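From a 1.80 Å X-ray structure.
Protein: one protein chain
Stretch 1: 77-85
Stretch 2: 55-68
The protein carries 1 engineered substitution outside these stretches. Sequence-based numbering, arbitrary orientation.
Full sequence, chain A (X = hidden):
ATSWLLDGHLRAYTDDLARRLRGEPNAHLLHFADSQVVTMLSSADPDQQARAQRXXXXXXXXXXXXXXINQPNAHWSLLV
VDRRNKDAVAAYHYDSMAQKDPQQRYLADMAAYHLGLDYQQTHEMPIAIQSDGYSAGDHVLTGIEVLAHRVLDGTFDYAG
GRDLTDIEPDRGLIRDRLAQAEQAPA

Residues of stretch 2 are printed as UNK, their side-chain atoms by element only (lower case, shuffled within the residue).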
ATOM      1  N   SER A  77      -3.814   5.192   4.585  1.00 18.22           N
ATOM      2  CA  SER A  77      -4.493   3.947   4.268  1.00 17.24           C
ATOM      3  C   SER A  77      -3.656   3.231   3.174  1.00 18.89           C
ATOM      4  O   SER A  77      -2.593   3.730   2.743  1.00 18.29           O
ATOM      5  CB  SER A  77      -5.905   4.224   3.816  1.00 18.49           C
ATOM      6  OG  SER A  77      -5.830   4.988   2.627  1.00 18.10           O
ATOM      7  N   LEU A  78      -4.143   2.079   2.734  1.00 18.26           N
ATOM      8  CA  LEU A  78      -3.399   1.257   1.832  1.00 19.28           C
ATOM      9  C   LEU A  78      -4.232   0.887   0.627  1.00 17.75           C
ATOM     10  O   LEU A  78      -5.363   0.324   0.756  1.00 17.60           O
ATOM     11  CB  LEU A  78      -2.984  -0.015   2.511  1.00 18.41           C
ATOM     12  CG  LEU A  78      -2.262  -1.053   1.640  1.00 17.88           C
ATOM     13  CD1 LEU A  78      -0.956  -0.455   1.040  1.00 18.52           C
ATOM     14  CD2 LEU A  78      -2.014  -2.378   2.426  1.00 20.56           C
ATOM     15  N   LEU A  79      -3.684   1.182  -0.543  1.00 19.54           N
ATOM     16  CA  LEU A  79      -4.305   0.714  -1.759  1.00 18.48           C
ATOM     17  C   LEU A  79      -3.395  -0.387  -2.342  1.00 20.76           C
ATOM     18  O   LEU A  79      -2.210  -0.158  -2.562  1.00 21.58           O
ATOM     19  CB  LEU A  79      -4.411   1.858  -2.795  1.00 20.62           C
ATOM     20  CG  LEU A  79      -5.061   1.412  -4.055  1.00 23.12           C
ATOM     21  CD1 LEU A  79      -6.555   1.013  -3.748  1.00 24.08           C
ATOM     22  CD2 LEU A  79      -4.929   2.495  -5.154  1.00 23.92           C
ATOM     23  N   VAL A  80      -3.956  -1.546  -2.693  1.00 20.96           N
ATOM     24  CA  VAL A  80      -3.156  -2.624  -3.305  1.00 20.89           C
ATOM     25  C   VAL A  80      -3.685  -2.817  -4.729  1.00 21.02           C
ATOM     26  O   VAL A  80      -4.912  -2.928  -4.978  1.00 21.11           O
ATOM     27  CB  VAL A  80      -3.223  -3.948  -2.487  1.00 20.99           C
ATOM     28  CG1 VAL A  80      -2.432  -5.092  -3.183  1.00 21.53           C
ATOM     29  CG2 VAL A  80      -2.715  -3.731  -1.100  1.00 21.92           C
ATOM     30  N   VAL A  81      -2.792  -2.843  -5.687  1.00 21.27           N
ATOM     31  CA  VAL A  81      -3.236  -3.034  -7.073  1.00 21.01           C
ATOM     32  C   VAL A  81      -2.576  -4.317  -7.630  1.00 22.40           C
ATOM     33  O   VAL A  81      -1.345  -4.427  -7.577  1.00 24.09           O
ATOM     34  CB  VAL A  81      -2.864  -1.832  -7.970  1.00 23.27           C
ATOM     35  CG1 VAL A  81      -3.064  -2.169  -9.378  1.00 19.85           C
ATOM     36  CG2 VAL A  81      -3.650  -0.551  -7.617  1.00 22.96           C
ATOM     37  N   ASP A  82      -3.370  -5.267  -8.143  1.00 20.98           N
ATOM     38  CA  ASP A  82      -2.873  -6.534  -8.636  1.00 21.23           C
ATOM     39  C   ASP A  82      -3.187  -6.591 -10.121  1.00 21.55           C
ATOM     40  O   ASP A  82      -4.320  -6.842 -10.509  1.00 21.23           O
ATOM     41  CB  ASP A  82      -3.538  -7.711  -7.896  1.00 22.02           C
ATOM     42  CG  ASP A  82      -3.330  -9.070  -8.614  1.00 23.01           C
ATOM     43  OD1 ASP A  82      -2.358  -9.216  -9.405  1.00 22.07           O
ATOM     44  OD2 ASP A  82      -4.130 -10.014  -8.422  1.00 24.79           O
ATOM     45  N   ARG A  83      -2.200  -6.282 -10.954  1.00 22.20           N
ATOM     46  CA  ARG A  83      -2.446  -6.305 -12.391  1.00 22.44           C
ATOM     47  C   ARG A  83      -1.789  -7.460 -13.130  1.00 22.00           C
ATOM     48  O   ARG A  83      -1.463  -7.344 -14.328  1.00 19.74           O
ATOM     49  CB  ARG A  83      -2.109  -4.957 -13.027  1.00 23.92           C
ATOM     50  CG  ARG A  83      -0.688  -4.560 -12.765  1.00 27.35           C
ATOM     51  CD  ARG A  83      -0.432  -3.059 -12.792  1.00 32.63           C
ATOM     52  NE  ARG A  83       0.949  -2.897 -12.349  1.00 31.50           N
ATOM     53  CZ  ARG A  83       1.556  -1.757 -12.091  1.00 32.86           C
ATOM     54  NH1 ARG A  83       0.924  -0.598 -12.267  1.00 34.52           N
ATOM     55  NH2 ARG A  83       2.818  -1.801 -11.674  1.00 32.11           N
ATOM     56  N   ARG A  84      -1.687  -8.609 -12.465  1.00 20.37           N
ATOM     57  CA  ARG A  84      -1.087  -9.795 -13.079  1.00 20.75           C
ATOM     58  C   ARG A  84      -1.905 -10.180 -14.321  1.00 21.84           C
ATOM     59  O   ARG A  84      -1.370 -10.613 -15.344  1.00 21.58           O
ATOM     60  CB  ARG A  84      -1.015 -10.976 -12.119  1.00 20.73           C
ATOM     61  CG  ARG A  84       0.081 -10.873 -11.071  1.00 20.37           C
ATOM     62  CD  ARG A  84      -0.027 -12.047 -10.156  1.00 17.87           C
ATOM     63  NE  ARG A  84      -1.165 -11.817  -9.268  1.00 21.52           N
ATOM     64  CZ  ARG A  84      -1.584 -12.688  -8.347  1.00 23.18           C
ATOM     65  NH1 ARG A  84      -0.981 -13.873  -8.217  1.00 22.78           N
ATOM     66  NH2 ARG A  84      -2.626 -12.382  -7.580  1.00 23.69           N
ATOM     67  N   ASN A  85      -3.211  -9.971 -14.234  1.00 22.84           N
ATOM     68  CA  ASN A  85      -4.095 -10.162 -15.372  1.00 24.19           C
ATOM     69  C   ASN A  85      -4.503  -8.782 -15.865  1.00 25.42           C
ATOM     70  O   ASN A  85      -5.296  -8.103 -15.220  1.00 26.62           O
ATOM     71  CB  ASN A  85      -5.325 -10.964 -14.960  1.00 23.60           C
ATOM     72  CG  ASN A  85      -6.246 -11.268 -16.131  1.00 25.26           C
ATOM     73  OD1 ASN A  85      -6.164 -10.654 -17.213  1.00 26.99           O
ATOM     74  ND2 ASN A  85      -7.138 -12.233 -15.923  1.00 25.81           N
ATOM     75  N   UNK A  55       7.143   5.202 -12.717  1.00 41.71           N
ATOM     76  CA  UNK A  55       7.676   4.514 -11.559  1.00 42.06           C
ATOM     77  C   UNK A  55       6.696   3.530 -10.969  1.00 41.82           C
ATOM     78  O   UNK A  55       7.117   2.597 -10.311  1.00 42.00           O
ATOM     79  c   UNK A  55      10.611   5.416 -10.714  1.00 42.67           C
ATOM     80  c   UNK A  55       9.379   6.303 -10.798  1.00 41.71           C
ATOM     81  c   UNK A  55       9.505   7.460  -9.844  1.00 41.26           C
ATOM     82  c   UNK A  55       8.109   5.506 -10.477  1.00 41.19           C
ATOM     83  N   UNK A  56       5.398   3.730 -11.224  1.00 41.40           N
ATOM     84  CA  UNK A  56       4.373   2.886 -10.602  1.00 41.69           C
ATOM     85  C   UNK A  56       3.559   2.046 -11.554  1.00 42.42           C
ATOM     86  O   UNK A  56       2.907   1.071 -11.132  1.00 42.37           O
ATOM     87  c   UNK A  56       3.417   3.742  -9.768  1.00 42.49           C
ATOM     88  c   UNK A  56       2.881   5.279  -7.984  1.00 39.68           C
ATOM     89  c   UNK A  56       4.023   4.490  -8.572  1.00 39.62           C
ATOM     90  c   UNK A  56       4.692   3.623  -7.458  1.00 43.88           C
ATOM     91  N   UNK A  57       3.589   2.450 -12.822  1.00 42.33           N
ATOM     92  CA  UNK A  57       2.841   1.784 -13.893  1.00 42.60           C
ATOM     93  C   UNK A  57       3.656   1.672 -15.169  1.00 42.83           C
ATOM     94  O   UNK A  57       3.066   1.561 -16.270  1.00 41.28           O
ATOM     95  c   UNK A  57       1.547   2.530 -14.164  1.00 42.62           C
ATOM     96  N   UNK A  58       4.994   1.672 -15.067  1.00 43.60           N
ATOM     97  CA  UNK A  58       5.862   1.498 -16.263  1.00 45.36           C
ATOM     98  C   UNK A  58       5.878   0.060 -16.821  1.00 45.62           C
ATOM     99  O   UNK A  58       5.393  -0.835 -16.103  1.00 48.48           O
ATOM    100  N   UNK A  59       6.453  -0.156 -17.952  1.00 47.62           N
ATOM    101  CA  UNK A  59       6.521  -1.515 -18.504  1.00 46.14           C
ATOM    102  C   UNK A  59       7.366  -2.637 -17.824  1.00 44.76           C
ATOM    103  O   UNK A  59       7.355  -3.871 -18.241  1.00 44.49           O
ATOM    104  c   UNK A  59       6.888  -1.355 -19.957  1.00 50.92           C
ATOM    105  c   UNK A  59       5.655  -0.940 -20.860  1.00 52.65           C
ATOM    106  o   UNK A  59       5.842  -0.703 -22.039  1.00 58.30           O
ATOM    107  o   UNK A  59       4.498  -0.834 -20.398  1.00 65.13           O
ATOM    108  N   UNK A  60       7.835  -2.210 -16.679  1.00 38.36           N
ATOM    109  CA  UNK A  60       8.765  -3.115 -15.954  1.00 33.61           C
ATOM    110  C   UNK A  60       8.553  -3.081 -14.424  1.00 29.73           C
ATOM    111  O   UNK A  60       9.356  -3.648 -13.671  1.00 28.64           O
ATOM    112  c   UNK A  60      10.222  -2.704 -16.195  1.00 34.28           C
ATOM    113  c   UNK A  60      10.515  -1.272 -15.686  1.00 37.26           C
ATOM    114  o   UNK A  60       9.552  -0.491 -15.451  1.00 40.33           O
ATOM    115  o   UNK A  60      11.715  -0.904 -15.545  1.00 42.51           O
ATOM    116  N   UNK A  61       7.512  -2.378 -13.980  1.00 25.55           N
ATOM    117  CA  UNK A  61       7.180  -2.351 -12.551  1.00 23.71           C
ATOM    118  C   UNK A  61       6.390  -3.632 -12.246  1.00 22.64           C
ATOM    119  O   UNK A  61       5.435  -3.940 -12.958  1.00 23.26           O
ATOM    120  c   UNK A  61       5.989  -1.067 -10.692  1.00 21.17           C
ATOM    121  c   UNK A  61       7.041   0.193 -12.663  1.00 22.69           C
ATOM    122  c   UNK A  61       8.522   0.364 -12.222  1.00 21.69           C
ATOM    123  c   UNK A  61       6.340  -1.095 -12.194  1.00 23.22           C
ATOM    124  N   UNK A  62       6.776  -4.374 -11.194  1.00 21.53           N
ATOM    125  CA  UNK A  62       6.068  -5.613 -10.844  1.00 21.44           C
ATOM    126  C   UNK A  62       4.557  -5.453 -10.648  1.00 21.71           C
ATOM    127  O   UNK A  62       4.085  -4.357 -10.347  1.00 22.57           O
ATOM    128  c   UNK A  62       8.111  -5.406  -9.625  1.00 21.69           C
ATOM    129  c   UNK A  62       6.720  -6.025  -9.544  1.00 21.01           C
ATOM    130  c   UNK A  62       7.877  -4.097 -10.259  1.00 20.55           C
ATOM    131  N   UNK A  63       3.797  -6.540 -10.848  1.00 21.20           N
ATOM    132  CA  UNK A  63       2.351  -6.394 -11.005  1.00 21.29           C
ATOM    133  C   UNK A  63       1.530  -6.320  -9.713  1.00 20.41           C
ATOM    134  O   UNK A  63       0.342  -6.003  -9.774  1.00 21.98           O
ATOM    135  c   UNK A  63       4.226  -7.938 -11.061  1.00 21.11           C
ATOM    136  c   UNK A  63       1.993  -7.651 -11.816  1.00 21.46           C
ATOM    137  c   UNK A  63       2.919  -8.702 -11.120  1.00 20.84           C
ATOM    138  N   UNK A  64       2.131  -6.582  -8.555  1.00 18.17           N
ATOM    139  CA  UNK A  64       1.381  -6.485  -7.284  1.00 19.37           C
ATOM    140  C   UNK A  64       1.965  -5.303  -6.517  1.00 18.31           C
ATOM    141  O   UNK A  64       3.039  -5.375  -6.017  1.00 20.58           O
ATOM    142  c   UNK A  64       0.728  -8.902  -7.195  1.00 18.70           C
ATOM    143  c   UNK A  64       1.410  -7.760  -6.446  1.00 19.11           C
ATOM    144  c   UNK A  64       0.780 -10.237  -6.559  1.00 18.75           C
ATOM    145  c   UNK A  64       0.655  -7.541  -5.125  1.00 20.04           C
ATOM    146  N   UNK A  65       1.241  -4.203  -6.459  1.00 18.72           N
ATOM    147  CA  UNK A  65       1.822  -2.943  -6.003  1.00 19.40           C
ATOM    148  C   UNK A  65       1.075  -2.484  -4.769  1.00 20.02           C
ATOM    149  O   UNK A  65      -0.195  -2.411  -4.801  1.00 21.43           O
ATOM    150  c   UNK A  65       1.676  -1.874  -7.118  1.00 19.95           C
ATOM    151  c   UNK A  65       2.360  -2.367  -8.409  1.00 24.38           C
ATOM    152  c   UNK A  65       2.308  -0.565  -6.715  1.00 17.84           C
ATOM    153  N   UNK A  66       1.836  -2.217  -3.690  1.00 20.71           N
ATOM    154  CA  UNK A  66       1.359  -1.641  -2.432  1.00 18.94           C
ATOM    155  C   UNK A  66       1.567  -0.144  -2.412  1.00 19.64           C
ATOM    156  O   UNK A  66       2.720   0.329  -2.388  1.00 19.97           O
ATOM    157  c   UNK A  66       2.438  -5.970  -2.173  1.00 22.31           C
ATOM    158  c   UNK A  66       2.099  -2.317  -1.238  1.00 19.63           C
ATOM    159  c   UNK A  66       1.907  -3.781  -1.243  1.00 19.95           C
ATOM    160  c   UNK A  66       0.644  -5.762  -0.530  1.00 18.92           C
ATOM    161  c   UNK A  66       0.899  -4.359  -0.455  1.00 21.32           C
ATOM    162  c   UNK A  66       1.440  -6.554  -1.345  1.00 18.91           C
ATOM    163  c   UNK A  66       2.664  -4.601  -2.124  1.00 19.67           C
ATOM    164  N   UNK A  67       0.463   0.602  -2.386  1.00 17.43           N
ATOM    165  CA  UNK A  67       0.509   2.058  -2.493  1.00 18.21           C
ATOM    166  C   UNK A  67      -0.006   2.683  -1.225  1.00 17.60           C
ATOM    167  O   UNK A  67      -1.218   2.630  -0.950  1.00 18.09           O
ATOM    168  c   UNK A  67       0.449   2.950  -5.969  1.00 27.17           C
ATOM    169  c   UNK A  67      -0.397   2.530  -3.632  1.00 16.90           C
ATOM    170  c   UNK A  67      -1.235   1.223  -5.641  1.00 24.31           C
ATOM    171  c   UNK A  67      -0.052   1.913  -5.012  1.00 21.41           C
ATOM    172  N   UNK A  68       0.910   3.221  -0.402  1.00 19.30           N
ATOM    173  CA  UNK A  68       0.458   3.895   0.820  1.00 20.00           C
ATOM    174  C   UNK A  68      -0.187   5.224   0.367  1.00 19.79           C
ATOM    175  O   UNK A  68       0.380   5.947  -0.461  1.00 21.55           O
ATOM    176  c   UNK A  68       1.739   4.103   1.618  1.00 20.59           C
ATOM    177  c   UNK A  68       2.383   3.225  -0.523  1.00 18.87           C
ATOM    178  c   UNK A  68       2.793   3.151   0.951  1.00 18.93           C
TER
HETATM  179  O   HOH W   1       2.696  -4.350 -13.828  1.00 49.24           O

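Position 55 carries four side-chain carbons forked at the second, the pattern of leucine; Leu-55 lies in the last part of a helix and does not reach stretch 1. Position 56 has the same four carbons with the same fork, so it is also leucine. Its backbone matters more than its side chain: the carbonyl O of Leu-56 accepts hydrogen bonds from NH1 (2.8 Å) and NH2 (2.9 Å) of Arg-83. At position 57 a single carbon, CB, lies 3.7 Å from Arg-83 NH1, which makes it Ala-57. Position 58 has no side-chain atoms and is Gly-58.

Positions 59 and 60 each show two carbons, the second bearing two oxygens. Four-atom groups of this kind fit aspartate, and Asp-59 and Asp-60 both stay clear of stretch 1. Position 61 has four carbons forked at the first, with one arm two carbons long: Ile-61, whose CG2 sits 3.4 Å from Arg-83 NH2, at the edge of the guanidinium. A water receives a weak hydrogen bond from Arg-83 NE (2.7 Å) and donates one to Ile-61 O (2.9 Å).

Three carbons closing onto the backbone N identify position 62 as proline. Pro-62 turns its ring away but offers its O to Arg-83 NH2 at 3.1 Å. The same closed ring recurs at position 63, where it meets the aliphatic part of Arg-84; this is Pro-63, with CG 3.6 Å from Arg-84 CG. Its O accepts a hydrogen bond from Arg-83 N at 2.8 Å.

At position 64 the four carbons fork at the first and one arm has two carbons, as in isoleucine. Ile-64 CD1 lies over one face of the Arg-84 guanidinium, 3.7 Å from NE, while that group is held by a salt bridge from Arg-84 NE to Asp-82 OD1 (2.9 Å). Position 65 has three carbons, one carrying the other two: Val-65, whose CG2 covers one face of the Arg-83 guanidinium, 3.3 Å from NH2. One carbon followed by a six-carbon ring marks position 66 as phenylalanine; Phe-66 CD1 packs 3.7 Å from Val-80 CG2, and Val-80 CG1 lies over a ring face. Position 67, four carbons forked at the second, is leucine, and Leu-67 CD1 reaches Val-81 CG2 at 3.6 Å and Leu-79 CD2 at 3.9 Å. Position 68 closes three carbons onto N: Pro-68, paired with Leu-78.

The contact is an antiparallel strand pair extended by an arginine anchor. Reciprocal bonds join Val-65 N to Val-81 O and Val-81 N to Val-65 O, both 2.8 Å; Leu-67 N to Leu-79 O (2.8 Å) and Leu-79 N to Leu-67 O (2.9 Å) repeat the pattern. Alternation places Ile-64, Phe-66 and Val-80 on one face, Val-65, Leu-67, Leu-79 and Val-81 on the other. Beyond the strand, Arg-83 gathers the carbonyls of Leu-56 and Pro-62, tying the loop and the preceding helix to the sheet.

Stretch 2, residues 55-68: LLAGDDIPPIVFLP
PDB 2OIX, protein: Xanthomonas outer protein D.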